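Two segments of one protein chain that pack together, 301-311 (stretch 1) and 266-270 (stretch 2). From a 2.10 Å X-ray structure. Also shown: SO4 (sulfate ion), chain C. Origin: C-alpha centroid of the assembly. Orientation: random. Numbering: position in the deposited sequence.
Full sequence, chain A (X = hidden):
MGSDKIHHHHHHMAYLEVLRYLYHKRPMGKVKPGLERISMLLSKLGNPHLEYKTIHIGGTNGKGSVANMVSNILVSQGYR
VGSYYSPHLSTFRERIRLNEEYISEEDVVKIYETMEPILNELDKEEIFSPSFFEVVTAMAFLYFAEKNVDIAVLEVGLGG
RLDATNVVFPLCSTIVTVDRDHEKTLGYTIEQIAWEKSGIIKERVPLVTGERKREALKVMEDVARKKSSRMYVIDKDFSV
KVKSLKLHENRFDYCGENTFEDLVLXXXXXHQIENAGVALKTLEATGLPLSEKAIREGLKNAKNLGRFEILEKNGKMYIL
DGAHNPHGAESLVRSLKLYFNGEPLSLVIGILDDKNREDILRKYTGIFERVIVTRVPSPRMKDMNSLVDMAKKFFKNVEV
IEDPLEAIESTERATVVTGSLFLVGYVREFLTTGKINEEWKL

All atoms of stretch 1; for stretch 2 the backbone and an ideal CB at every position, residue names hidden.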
ATOM      1  N   ASN A 301     -11.489   1.338 -10.771  1.00 47.64           N
ATOM      2  CA  ASN A 301     -10.746   2.570 -10.405  1.00 47.55           C
ATOM      3  C   ASN A 301      -9.600   2.337  -9.446  1.00 47.30           C
ATOM      4  O   ASN A 301      -8.682   3.133  -9.392  1.00 47.27           O
ATOM      5  CB  ASN A 301     -11.673   3.581  -9.729  1.00 47.18           C
ATOM      6  CG  ASN A 301     -12.602   4.302 -10.678  1.00 45.30           C
ATOM      7  OD1 ASN A 301     -12.511   4.215 -11.893  1.00 46.23           O
ATOM      8  ND2 ASN A 301     -13.513   5.046 -10.097  1.00 42.82           N
ATOM      9  N   ALA A 302      -9.681   1.261  -8.670  1.00 47.95           N
ATOM     10  CA  ALA A 302      -8.604   0.877  -7.760  1.00 48.41           C
ATOM     11  C   ALA A 302      -7.216   0.785  -8.425  1.00 48.49           C
ATOM     12  O   ALA A 302      -7.055   0.242  -9.537  1.00 47.51           O
ATOM     13  CB  ALA A 302      -8.912  -0.441  -7.085  1.00 48.34           C
ATOM     14  N   LYS A 303      -6.228   1.265  -7.683  1.00 48.59           N
ATOM     15  CA  LYS A 303      -4.867   1.341  -8.150  1.00 50.65           C
ATOM     16  C   LYS A 303      -3.948   1.143  -6.955  1.00 50.46           C
ATOM     17  O   LYS A 303      -4.146   1.794  -5.938  1.00 52.64           O
ATOM     18  CB  LYS A 303      -4.630   2.718  -8.724  1.00 50.02           C
ATOM     19  CG  LYS A 303      -3.230   2.863  -9.353  1.00 54.38           C
ATOM     20  CD  LYS A 303      -3.096   4.159 -10.185  1.00 55.34           C
ATOM     21  CE  LYS A 303      -3.670   3.989 -11.644  1.00 60.54           C
ATOM     22  NZ  LYS A 303      -4.496   5.196 -12.045  1.00 62.86           N
ATOM     23  N   ASN A 304      -2.968   0.246  -7.065  1.00 50.49           N
ATOM     24  CA  ASN A 304      -1.965   0.084  -6.048  1.00 49.77           C
ATOM     25  C   ASN A 304      -0.643   0.492  -6.618  1.00 48.83           C
ATOM     26  O   ASN A 304      -0.060  -0.207  -7.448  1.00 48.00           O
ATOM     27  CB  ASN A 304      -1.918  -1.366  -5.553  1.00 50.98           C
ATOM     28  CG  ASN A 304      -1.213  -1.498  -4.179  1.00 52.17           C
ATOM     29  OD1 ASN A 304      -0.749  -0.504  -3.605  1.00 58.12           O
ATOM     30  ND2 ASN A 304      -1.122  -2.717  -3.676  1.00 56.12           N
ATOM     31  N   LEU A 305      -0.149   1.637  -6.181  1.00 48.40           N
ATOM     32  CA  LEU A 305       0.966   2.268  -6.885  1.00 47.92           C
ATOM     33  C   LEU A 305       2.250   1.452  -6.746  1.00 48.27           C
ATOM     34  O   LEU A 305       2.608   1.008  -5.648  1.00 48.97           O
ATOM     35  CB  LEU A 305       1.206   3.702  -6.403  1.00 47.66           C
ATOM     36  CG  LEU A 305       0.045   4.688  -6.306  1.00 45.48           C
ATOM     37  CD1 LEU A 305       0.572   5.946  -5.675  1.00 45.96           C
ATOM     38  CD2 LEU A 305      -0.644   4.959  -7.623  1.00 44.00           C
ATOM     39  N   GLY A 306       2.923   1.252  -7.875  1.00 48.28           N
ATOM     40  CA  GLY A 306       4.192   0.558  -7.916  1.00 48.73           C
ATOM     41  C   GLY A 306       4.104  -0.908  -7.563  1.00 49.28           C
ATOM     42  O   GLY A 306       5.111  -1.531  -7.312  1.00 48.82           O
ATOM     43  N   ARG A 307       2.895  -1.454  -7.562  1.00 49.77           N
ATOM     44  CA  ARG A 307       2.693  -2.807  -7.218  1.00 50.82           C
ATOM     45  C   ARG A 307       2.182  -3.475  -8.479  1.00 50.56           C
ATOM     46  O   ARG A 307       0.994  -3.618  -8.688  1.00 50.88           O
ATOM     47  CB  ARG A 307       1.678  -2.865  -6.091  1.00 51.42           C
ATOM     48  CG  ARG A 307       2.168  -2.167  -4.763  1.00 55.27           C
ATOM     49  CD  ARG A 307       2.848  -3.090  -3.753  1.00 58.70           C
ATOM     50  NE  ARG A 307       2.620  -4.449  -4.200  1.00 61.63           N
ATOM     51  CZ  ARG A 307       2.449  -5.504  -3.427  1.00 64.65           C
ATOM     52  NH1 ARG A 307       2.527  -5.425  -2.104  1.00 69.19           N
ATOM     53  NH2 ARG A 307       2.224  -6.679  -3.994  1.00 62.58           N
ATOM     54  N   PHE A 308       3.122  -3.877  -9.318  1.00 50.50           N
ATOM     55  CA  PHE A 308       2.862  -4.498 -10.635  1.00 49.50           C
ATOM     56  C   PHE A 308       1.894  -3.650 -11.355  1.00 48.22           C
ATOM     57  O   PHE A 308       0.831  -4.100 -11.806  1.00 45.28           O
ATOM     58  CB  PHE A 308       2.384  -5.959 -10.588  1.00 49.80           C
ATOM     59  CG  PHE A 308       2.523  -6.658 -11.925  1.00 50.27           C
ATOM     60  CD1 PHE A 308       3.773  -6.876 -12.476  1.00 48.98           C
ATOM     61  CD2 PHE A 308       1.409  -7.040 -12.653  1.00 50.81           C
ATOM     62  CE1 PHE A 308       3.912  -7.489 -13.690  1.00 47.89           C
ATOM     63  CE2 PHE A 308       1.563  -7.654 -13.880  1.00 51.76           C
ATOM     64  CZ  PHE A 308       2.828  -7.848 -14.399  1.00 48.81           C
ATOM     65  N   GLU A 309       2.328  -2.401 -11.426  1.00 47.58           N
ATOM     66  CA  GLU A 309       1.604  -1.335 -12.032  1.00 48.26           C
ATOM     67  C   GLU A 309       2.117  -1.207 -13.432  1.00 49.02           C
ATOM     68  O   GLU A 309       3.314  -1.025 -13.624  1.00 49.39           O
ATOM     69  CB  GLU A 309       1.902  -0.019 -11.305  1.00 47.66           C
ATOM     70  CG  GLU A 309       0.736   0.895 -11.362  1.00 46.34           C
ATOM     71  CD  GLU A 309       1.071   2.291 -10.978  1.00 45.41           C
ATOM     72  OE1 GLU A 309       2.073   2.483 -10.259  1.00 44.41           O
ATOM     73  OE2 GLU A 309       0.319   3.178 -11.418  1.00 42.95           O
ATOM     74  N   ILE A 310       1.224  -1.284 -14.401  1.00 50.09           N
ATOM     75  CA  ILE A 310       1.599  -1.070 -15.779  1.00 52.16           C
ATOM     76  C   ILE A 310       1.032   0.255 -16.220  1.00 52.61           C
ATOM     77  O   ILE A 310      -0.170   0.447 -16.139  1.00 53.48           O
ATOM     78  CB  ILE A 310       1.059  -2.223 -16.693  1.00 52.87           C
ATOM     79  CG1 ILE A 310       1.776  -3.535 -16.382  1.00 52.31           C
ATOM     80  CG2 ILE A 310       1.260  -1.876 -18.173  1.00 54.33           C
ATOM     81  CD1 ILE A 310       1.064  -4.340 -15.462  1.00 53.40           C
ATOM     82  N   LEU A 311       1.890   1.136 -16.719  1.00 53.55           N
ATOM     83  CA  LEU A 311       1.518   2.435 -17.219  1.00 54.86           C
ATOM     84  C   LEU A 311       1.922   2.529 -18.677  1.00 55.74           C
ATOM     85  O   LEU A 311       3.094   2.437 -18.978  1.00 55.95           O
ATOM     86  CB  LEU A 311       2.289   3.533 -16.479  1.00 55.30           C
ATOM     87  CG  LEU A 311       1.676   4.364 -15.363  1.00 57.61           C
ATOM     88  CD1 LEU A 311       2.659   5.498 -15.025  1.00 58.93           C
ATOM     89  CD2 LEU A 311       0.307   4.943 -15.719  1.00 60.32           C
ATOM     90  N   UNK A 266      -8.795  -3.322 -13.047  1.00 47.43           N
ATOM     91  CA  UNK A 266      -7.808  -2.701 -13.870  1.00 48.97           C
ATOM     92  C   UNK A 266      -6.439  -3.156 -13.413  1.00 49.74           C
ATOM     93  O   UNK A 266      -5.585  -3.503 -14.235  1.00 49.30           O
ATOM     94  CB  UNK A 266      -7.935  -1.177 -13.827  1.00 48.97           C
ATOM     95  N   UNK A 267      -6.268  -3.204 -12.096  1.00 51.31           N
ATOM     96  CA  UNK A 267      -5.045  -3.718 -11.481  1.00 53.18           C
ATOM     97  C   UNK A 267      -4.753  -5.114 -11.977  1.00 52.34           C
ATOM     98  O   UNK A 267      -5.664  -5.966 -12.081  1.00 52.91           O
ATOM     99  CB  UNK A 267      -5.157  -3.713  -9.955  1.00 53.18           C
ATOM    100  N   UNK A 268      -3.487  -5.354 -12.295  1.00 51.60           N
ATOM    101  CA  UNK A 268      -3.069  -6.619 -12.891  1.00 50.65           C
ATOM    102  C   UNK A 268      -2.440  -7.483 -11.864  1.00 50.29           C
ATOM    103  O   UNK A 268      -1.960  -6.991 -10.865  1.00 49.85           O
ATOM    104  CB  UNK A 268      -2.101  -6.399 -14.055  1.00 50.65           C
ATOM    105  N   UNK A 269      -2.504  -8.783 -12.083  1.00 50.87           N
ATOM    106  CA  UNK A 269      -2.031  -9.741 -11.110  1.00 52.05           C
ATOM    107  C   UNK A 269      -3.206 -10.502 -10.522  1.00 52.73           C
ATOM    108  O   UNK A 269      -4.224  -9.888 -10.131  1.00 53.04           O
ATOM    109  CB  UNK A 269      -1.229  -9.045 -10.008  1.00 52.05           C
ATOM    110  N   UNK A 270      -3.090 -11.836 -10.458  1.00 52.77           N
ATOM    111  CA  UNK A 270      -4.196 -12.691  -9.940  1.00 52.34           C
ATOM    112  C   UNK A 270      -4.420 -12.615  -8.398  1.00 52.09           C
ATOM    113  O   UNK A 270      -5.548 -12.810  -7.933  1.00 51.49           O
ATOM    114  CB  UNK A 270      -3.912 -14.146 -10.319  1.00 52.34           C
TER
HETATM  115  S   SO4 C 502      -0.205  -4.071  -0.524  1.00 42.19           S
HETATM  116  O1  SO4 C 502       0.503  -5.313  -0.246  1.00 43.40           O
HETATM  117  O2  SO4 C 502       0.543  -3.134  -1.329  1.00 43.42           O
HETATM  118  O3  SO4 C 502      -0.434  -3.501   0.809  1.00 36.26           O
HETATM  119  O4  SO4 C 502      -1.446  -4.312  -1.269  1.00 42.99           O

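Position 266 directs its CA-to-CB bond toward stretch 1, but the approach is loose: the ideal CB stands 4.6 Å from Ala-302 O and 5.3 Å from Asn-301 N. A carbonyl at that range creates no pocket, and a small or polar side chain would do as well as a medium-sized one. The residue is Thr-266, with chi1 in the m well. Its side chain comes no nearer to stretch 1 than the 4.6 Å between Thr-266 CB and Ala-302 O, and its OG1 is hydrogen-bonded to a residue adjoining one of the stretches.

Position 267 faces the segment where the chain of stretch 1 runs out in an extended form after a helix. The ideal CB lies 4.4 Å from Ala-302 O, 5.4 Å from Asn-304 N and 5.4 Å from Lys-303 CA. Beyond it are the methyl of Ala-302 and the CB of Asn-304, so an apolar side chain suits the place; leucine could cover part of it, but an unbranched, flexible chain such as methionine's reaches both. Met-267 is found, with rotamers m, t and p. Its CG rests 3.3 Å from Ala-302 O and 4.0 Å from Lys-303 CA, its SD is 4.2 Å from Ala-302 CB, and its CE ends 3.2 Å from Asn-304 CB, a tight contact. The backbone is joined through water 1, which accepts from Met-267 N (2.9 Å) and donates to Ala-302 O (2.5 Å).

Position 268 also points toward stretch 1, its ideal CB 3.8 Å from Phe-308 CD2 and 4.0 Å from Ile-310 CD1. These apolar neighbors would accept an aliphatic side chain, but Phe-308 O lies nearby as an acceptor, so a polar group able to work through water is equally reasonable. The residue is Asn-268. Its CB packs 3.8 Å from Phe-308 CD2, and its ND2 passes 3.5 Å from Ile-310 CD1. Water 2 accepts from Asn-268 N and from Asn-268 ND2, both at 2.9 Å, and donates to Phe-308 O at 2.6 Å: the amide thus reaches a carbonyl it does not bond directly.

At position 269 the backbone decides. With phi/psi of 111/132, a CB would be jammed against the carbonyl oxygen of the preceding residue, which by itself calls for glycine; the ideal CB would also point toward Phe-308, 4.2 Å from its CD2. Gly-269 meets the requirement, and its N lies 4.3 Å from Phe-308 CD2.

Position 270 is out of reach of stretch 1, which therefore imposes no choice. Its phi of -72° is compatible with proline, and Pro-270 occupies it.

Stretch 2 (266-270) TMNGP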
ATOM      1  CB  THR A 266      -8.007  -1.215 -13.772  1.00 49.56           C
ATOM      2  OG1 THR A 266      -9.294  -0.940 -14.322  1.00 51.44           O
ATOM      3  CG2 THR A 266      -7.067  -0.449 -14.691  1.00 49.96           C
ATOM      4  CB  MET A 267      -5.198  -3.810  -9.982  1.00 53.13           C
ATOM      5  CG  MET A 267      -5.191  -2.508  -9.262  1.00 56.60           C
ATOM      6  SD  MET A 267      -5.490  -2.858  -7.515  1.00 59.86           S
ATOM      7  CE  MET A 267      -3.853  -3.408  -7.141  1.00 61.55           C
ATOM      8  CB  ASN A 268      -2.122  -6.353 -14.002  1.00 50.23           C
ATOM      9  CG  ASN A 268      -2.770  -5.586 -15.098  1.00 51.36           C
ATOM     10  OD1 ASN A 268      -3.629  -6.127 -15.852  1.00 49.70           O
ATOM     11  ND2 ASN A 268      -2.409  -4.301 -15.197  1.00 49.92           N
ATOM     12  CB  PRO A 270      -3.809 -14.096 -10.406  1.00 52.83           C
ATOM     13  CG  PRO A 270      -2.580 -13.895 -11.303  1.00 52.74           C
ATOM     14  CD  PRO A 270      -1.912 -12.630 -10.867  1.00 52.91           C
TER
HETATM   15  O   HOH W   1      -8.247  -1.760 -10.511  1.00 33.38           O
HETATM   16  O   HOH W   2      -1.523  -3.223 -12.613  1.00 47.60           O
HETATM   17  O   HOH W   3      -0.874  -5.297  -9.180  1.00 59.08           O
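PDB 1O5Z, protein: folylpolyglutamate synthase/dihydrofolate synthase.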